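Local coordinates for protein geranyltranstransferase (Marinomonas sp. MED121, PDB 4F62) that probably catalyses the head-to-tail condensation of allylic diphosphates with isopentenyl diphosphate, building short-chain polyprenyl diphosphates such as farnesyl diphosphate, at residues A30-F42 with Q105-L118. Sequence-based numbering, arbitrary orientation. Where two conformers were deposited one is given.
Sequences ANQLHNAMRYSLF and QFDEATAILAGDAL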
loop_
_atom_site.group_PDB
_atom_site.type_symbol
_atom_site.label_atom_id
_atom_site.label_comp_id
_atom_site.label_asym_id
_atom_site.label_seq_id
_atom_site.Cartn_x
_atom_site.Cartn_y
_atom_site.Cartn_z
ATOM N N ALA A 30 17.498 0.201 6.290
ATOM C CA ALA A 30 16.867 -0.114 5.016
ATOM C C ALA A 30 17.821 -0.075 3.815
ATOM O O ALA A 30 17.360 -0.089 2.671
ATOM C CB ALA A 30 15.686 0.818 4.769
ATOM N N ASN A 31 19.128 -0.025 4.066
ATOM C CA ASN A 31 20.100 0.084 2.973
ATOM C C ASN A 31 19.897 -0.949 1.858
ATOM O O ASN A 31 19.720 -0.575 0.699
ATOM C CB ASN A 31 21.542 0.053 3.498
ATOM C CG ASN A 31 21.980 1.390 4.078
ATOM O OD1 ASN A 31 21.282 2.399 3.928
ATOM N ND2 ASN A 31 23.144 1.407 4.740
ATOM N N GLN A 32 19.895 -2.234 2.211
ATOM C CA GLN A 32 19.657 -3.300 1.235
ATOM C C GLN A 32 18.315 -3.158 0.519
ATOM O O GLN A 32 18.231 -3.289 -0.708
ATOM C CB GLN A 32 19.755 -4.678 1.899
ATOM C CG GLN A 32 21.160 -5.036 2.330
ATOM C CD GLN A 32 22.170 -4.799 1.224
ATOM O OE1 GLN A 32 23.011 -3.899 1.314
ATOM N NE2 GLN A 32 22.090 -5.603 0.166
ATOM N N LEU A 33 17.266 -2.892 1.291
ATOM C CA LEU A 33 15.935 -2.724 0.727
ATOM C C LEU A 33 15.903 -1.590 -0.290
ATOM O O LEU A 33 15.333 -1.724 -1.373
ATOM C CB LEU A 33 14.921 -2.448 1.839
ATOM C CG LEU A 33 13.464 -2.332 1.397
ATOM C CD1 LEU A 33 13.000 -3.643 0.773
ATOM C CD2 LEU A 33 12.569 -1.956 2.586
ATOM N N HIS A 34 16.512 -0.469 0.070
ATOM C CA HIS A 34 16.506 0.711 -0.782
ATOM C C HIS A 34 17.274 0.459 -2.071
ATOM O O HIS A 34 16.913 0.982 -3.124
ATOM C CB HIS A 34 17.109 1.911 -0.047
ATOM C CG HIS A 34 16.171 2.531 0.956
ATOM N ND1 HIS A 34 16.623 3.391 1.937
ATOM C CD2 HIS A 34 14.843 2.434 1.114
ATOM C CE1 HIS A 34 15.589 3.792 2.668
ATOM N NE2 HIS A 34 14.494 3.221 2.185
ATOM N N ASN A 35 18.351 -0.315 -1.982
ATOM C CA ASN A 35 19.107 -0.671 -3.179
ATOM C C ASN A 35 18.213 -1.356 -4.206
ATOM O O ASN A 35 18.179 -0.958 -5.368
ATOM C CB ASN A 35 20.306 -1.540 -2.819
ATOM C CG ASN A 35 21.417 -0.741 -2.168
ATOM O OD1 ASN A 35 21.470 0.488 -2.309
ATOM N ND2 ASN A 35 22.313 -1.428 -1.455
ATOM N N ALA A 36 17.455 -2.354 -3.759
ATOM C CA ALA A 36 16.538 -3.068 -4.636
ATOM C C ALA A 36 15.419 -2.159 -5.141
ATOM O O ALA A 36 15.048 -2.218 -6.315
ATOM C CB ALA A 36 15.959 -4.276 -3.924
ATOM N N MET A 37 14.882 -1.324 -4.253
ATOM C CA MET A 37 13.829 -0.383 -4.622
ATOM C C MET A 37 14.302 0.557 -5.710
ATOM O O MET A 37 13.603 0.778 -6.698
ATOM C CB MET A 37 13.372 0.436 -3.409
ATOM C CG MET A 37 12.447 -0.311 -2.455
ATOM S SD MET A 37 12.110 0.641 -0.950
ATOM C CE MET A 37 10.742 1.679 -1.473
ATOM N N ARG A 38 15.495 1.110 -5.522
ATOM C CA ARG A 38 16.067 2.057 -6.472
ATOM C C ARG A 38 16.393 1.405 -7.810
ATOM O O ARG A 38 16.220 2.021 -8.862
ATOM C CB ARG A 38 17.327 2.716 -5.895
ATOM C CG ARG A 38 17.043 3.727 -4.786
ATOM C CD ARG A 38 18.290 4.501 -4.386
ATOM N NE ARG A 38 18.001 5.495 -3.355
ATOM C CZ ARG A 38 18.386 5.401 -2.083
ATOM N NH1 ARG A 38 18.066 6.357 -1.219
ATOM N NH2 ARG A 38 19.100 4.358 -1.675
ATOM N N TYR A 39 16.879 0.168 -7.763
ATOM C CA TYR A 39 17.234 -0.566 -8.979
ATOM C C TYR A 39 16.008 -0.681 -9.883
ATOM O O TYR A 39 16.110 -0.565 -11.095
ATOM C CB TYR A 39 17.801 -1.956 -8.652
ATOM C CG TYR A 39 18.088 -2.784 -9.886
ATOM C CD1 TYR A 39 19.044 -2.373 -10.809
ATOM C CD2 TYR A 39 17.404 -3.970 -10.132
ATOM C CE1 TYR A 39 19.315 -3.117 -11.946
ATOM C CE2 TYR A 39 17.668 -4.725 -11.272
ATOM C CZ TYR A 39 18.626 -4.291 -12.173
ATOM O OH TYR A 39 18.905 -5.022 -13.307
ATOM N N SER A 40 14.844 -0.859 -9.270
ATOM C CA SER A 40 13.597 -0.991 -10.018
ATOM C C SER A 40 12.974 0.339 -10.457
ATOM O O SER A 40 12.450 0.449 -11.570
ATOM C CB SER A 40 12.586 -1.809 -9.216
ATOM O OG SER A 40 12.997 -3.166 -9.146
ATOM N N LEU A 41 13.023 1.342 -9.586
ATOM C CA LEU A 41 12.480 2.655 -9.921
ATOM C C LEU A 41 13.250 3.348 -11.030
ATOM O O LEU A 41 12.654 4.090 -11.806
ATOM C CB LEU A 41 12.466 3.577 -8.696
ATOM C CG LEU A 41 11.226 3.617 -7.819
ATOM C CD1 LEU A 41 11.492 4.494 -6.597
ATOM C CD2 LEU A 41 10.034 4.141 -8.618
ATOM N N PHE A 42 14.565 3.123 -11.105
ATOM C CA PHE A 42 15.418 3.917 -12.000
ATOM C C PHE A 42 16.084 3.155 -13.151
ATOM O O PHE A 42 16.764 2.155 -12.945
ATOM C CB PHE A 42 16.453 4.700 -11.187
ATOM C CG PHE A 42 15.836 5.660 -10.208
ATOM C CD1 PHE A 42 15.092 6.744 -10.659
ATOM C CD2 PHE A 42 15.992 5.483 -8.838
ATOM C CE1 PHE A 42 14.507 7.631 -9.761
ATOM C CE2 PHE A 42 15.414 6.368 -7.933
ATOM C CZ PHE A 42 14.672 7.443 -8.395
ATOM N N GLN A 105 18.839 -10.035 -10.663
ATOM C CA GLN A 105 19.930 -9.249 -10.090
ATOM C C GLN A 105 20.095 -9.492 -8.590
ATOM O O GLN A 105 21.218 -9.622 -8.095
ATOM C CB GLN A 105 19.717 -7.760 -10.372
ATOM C CG GLN A 105 20.323 -7.298 -11.684
ATOM C CD GLN A 105 21.698 -6.682 -11.503
ATOM O OE1 GLN A 105 22.132 -6.424 -10.379
ATOM N NE2 GLN A 105 22.391 -6.437 -12.613
ATOM N N PHE A 106 18.975 -9.545 -7.874
ATOM C CA PHE A 106 18.984 -9.922 -6.463
ATOM C C PHE A 106 18.505 -11.359 -6.305
ATOM O O PHE A 106 19.079 -12.282 -6.887
ATOM C CB PHE A 106 18.113 -8.970 -5.642
ATOM C CG PHE A 106 18.593 -7.553 -5.667
ATOM C CD1 PHE A 106 19.682 -7.167 -4.899
ATOM C CD2 PHE A 106 17.969 -6.608 -6.467
ATOM C CE1 PHE A 106 20.138 -5.863 -4.925
ATOM C CE2 PHE A 106 18.423 -5.303 -6.499
ATOM C CZ PHE A 106 19.507 -4.929 -5.724
ATOM N N ASP A 107 17.463 -11.551 -5.508
ATOM C CA ASP A 107 16.795 -12.842 -5.450
ATOM C C ASP A 107 15.295 -12.631 -5.403
ATOM O O ASP A 107 14.822 -11.493 -5.348
ATOM C CB ASP A 107 17.288 -13.691 -4.270
ATOM C CG ASP A 107 17.274 -12.939 -2.957
ATOM O OD1 ASP A 107 16.236 -12.332 -2.616
ATOM O OD2 ASP A 107 18.310 -12.958 -2.259
ATOM N N GLU A 108 14.552 -13.731 -5.435
ATOM C CA GLU A 108 13.097 -13.680 -5.436
ATOM C C GLU A 108 12.560 -13.052 -4.144
ATOM O O GLU A 108 11.635 -12.234 -4.174
ATOM C CB GLU A 108 12.548 -15.093 -5.620
ATOM C CG GLU A 108 11.087 -15.161 -6.007
ATOM C CD GLU A 108 10.650 -16.577 -6.317
ATOM O OE1 GLU A 108 11.490 -17.361 -6.819
ATOM O OE2 GLU A 108 9.472 -16.906 -6.054
ATOM N N ALA A 109 13.142 -13.435 -3.013
ATOM C CA ALA A 109 12.708 -12.902 -1.723
ATOM C C ALA A 109 12.854 -11.374 -1.683
ATOM O O ALA A 109 11.961 -10.655 -1.217
ATOM C CB ALA A 109 13.499 -13.545 -0.607
ATOM N N THR A 110 13.978 -10.885 -2.194
ATOM C CA THR A 110 14.239 -9.453 -2.232
ATOM C C THR A 110 13.263 -8.718 -3.142
ATOM O O THR A 110 12.770 -7.640 -2.800
ATOM C CB THR A 110 15.673 -9.179 -2.700
ATOM O OG1 THR A 110 16.589 -9.766 -1.768
ATOM C CG2 THR A 110 15.927 -7.687 -2.792
ATOM N N ALA A 111 12.984 -9.300 -4.305
ATOM C CA ALA A 111 12.040 -8.695 -5.238
ATOM C C ALA A 111 10.645 -8.586 -4.627
ATOM O O ALA A 111 9.953 -7.578 -4.803
ATOM C CB ALA A 111 12.000 -9.486 -6.547
ATOM N N ILE A 112 10.225 -9.623 -3.911
ATOM C CA ILE A 112 8.918 -9.594 -3.264
ATOM C C ILE A 112 8.823 -8.435 -2.264
ATOM O O ILE A 112 7.835 -7.694 -2.248
ATOM C CB ILE A 112 8.622 -10.917 -2.526
ATOM C CG1 ILE A 112 8.413 -12.051 -3.530
ATOM C CG2 ILE A 112 7.385 -10.775 -1.626
ATOM C CD1 ILE A 112 8.404 -13.439 -2.890
ATOM N N LEU A 113 9.852 -8.280 -1.432
ATOM C CA LEU A 113 9.842 -7.235 -0.403
ATOM C C LEU A 113 9.972 -5.840 -1.021
ATOM O O LEU A 113 9.335 -4.893 -0.555
ATOM C CB LEU A 113 10.959 -7.467 0.625
ATOM C CG LEU A 113 10.873 -8.745 1.462
ATOM C CD1 LEU A 113 12.041 -8.842 2.460
ATOM C CD2 LEU A 113 9.526 -8.831 2.175
ATOM N N ALA A 114 10.778 -5.712 -2.079
ATOM C CA ALA A 114 10.935 -4.422 -2.754
ATOM C C ALA A 114 9.616 -3.976 -3.369
ATOM O O ALA A 114 9.281 -2.792 -3.347
ATOM C CB ALA A 114 12.029 -4.482 -3.828
ATOM N N GLY A 115 8.873 -4.923 -3.931
ATOM C CA GLY A 115 7.562 -4.612 -4.467
ATOM C C GLY A 115 6.629 -4.132 -3.365
ATOM O O GLY A 115 5.958 -3.104 -3.504
ATOM N N ASP A 116 6.572 -4.889 -2.273
ATOM C CA ASP A 116 5.724 -4.527 -1.137
ATOM C C ASP A 116 6.072 -3.146 -0.612
ATOM O O ASP A 116 5.190 -2.344 -0.302
ATOM C CB ASP A 116 5.895 -5.542 -0.003
ATOM C CG ASP A 116 5.280 -6.886 -0.337
ATOM O OD1 ASP A 116 4.433 -6.925 -1.260
ATOM O OD2 ASP A 116 5.627 -7.890 0.329
ATOM N N ALA A 117 7.363 -2.870 -0.518
ATOM C CA ALA A 117 7.816 -1.591 0.020
ATOM C C ALA A 117 7.525 -0.454 -0.951
ATOM O O ALA A 117 7.251 0.664 -0.536
ATOM C CB ALA A 117 9.302 -1.646 0.337
ATOM N N LEU A 118 7.597 -0.731 -2.248
ATOM C CA LEU A 118 7.268 0.304 -3.221
ATOM C C LEU A 118 5.794 0.662 -3.151
ATOM O O LEU A 118 5.431 1.817 -3.369
ATOM C CB LEU A 118 7.658 -0.105 -4.643
ATOM C CG LEU A 118 9.151 0.100 -4.977
ATOM C CD1 LEU A 118 9.526 -0.623 -6.268
ATOM C CD2 LEU A 118 9.479 1.577 -5.112
#
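Helix 31-41 crosses helix 108-118 near A114, at a signed angle of -78° and with the axes 9.0 Å apart; the nearest CA atoms, those of M37 and A114, are 5.3 Å apart. Small side chains fill this crossing: the methyl of A36 meets A114 CB and, at 3.6 Å, the CG2 methyl of T110. That same A36 CB sits over one face of the F106 ring, a CH-pi contact 4.1 Å from the centroid and displaced toward the rim. In this all-helical polyprenyl synthetase fold the contact lies toward the periphery of the chain and beside the second subunit, whose T155 packs on L33. L33 reaches A117 CB through CD2 and L113 CB through CD1, its chi1 of -177° placing CG trans to the amide nitrogen. M37, bent at chi3 (85°), lays SD against A117 CB at 3.8 Å and turns CE to L118 CD2, the branch that also touches L41 CG. Y39 sets CD2 against F106 CE2 (4.0 Å) and crosses Q105 at about a right angle, CZ and CE2 meeting Q105 CG, its hydroxyl hydrogen-bonded to P100 O; Q105 and F106 are poorly ordered. D107 caps helix 108-118, OD1 accepting from T110 N (2.7 Å) and, above the carboxylate plane, from T110 OG1.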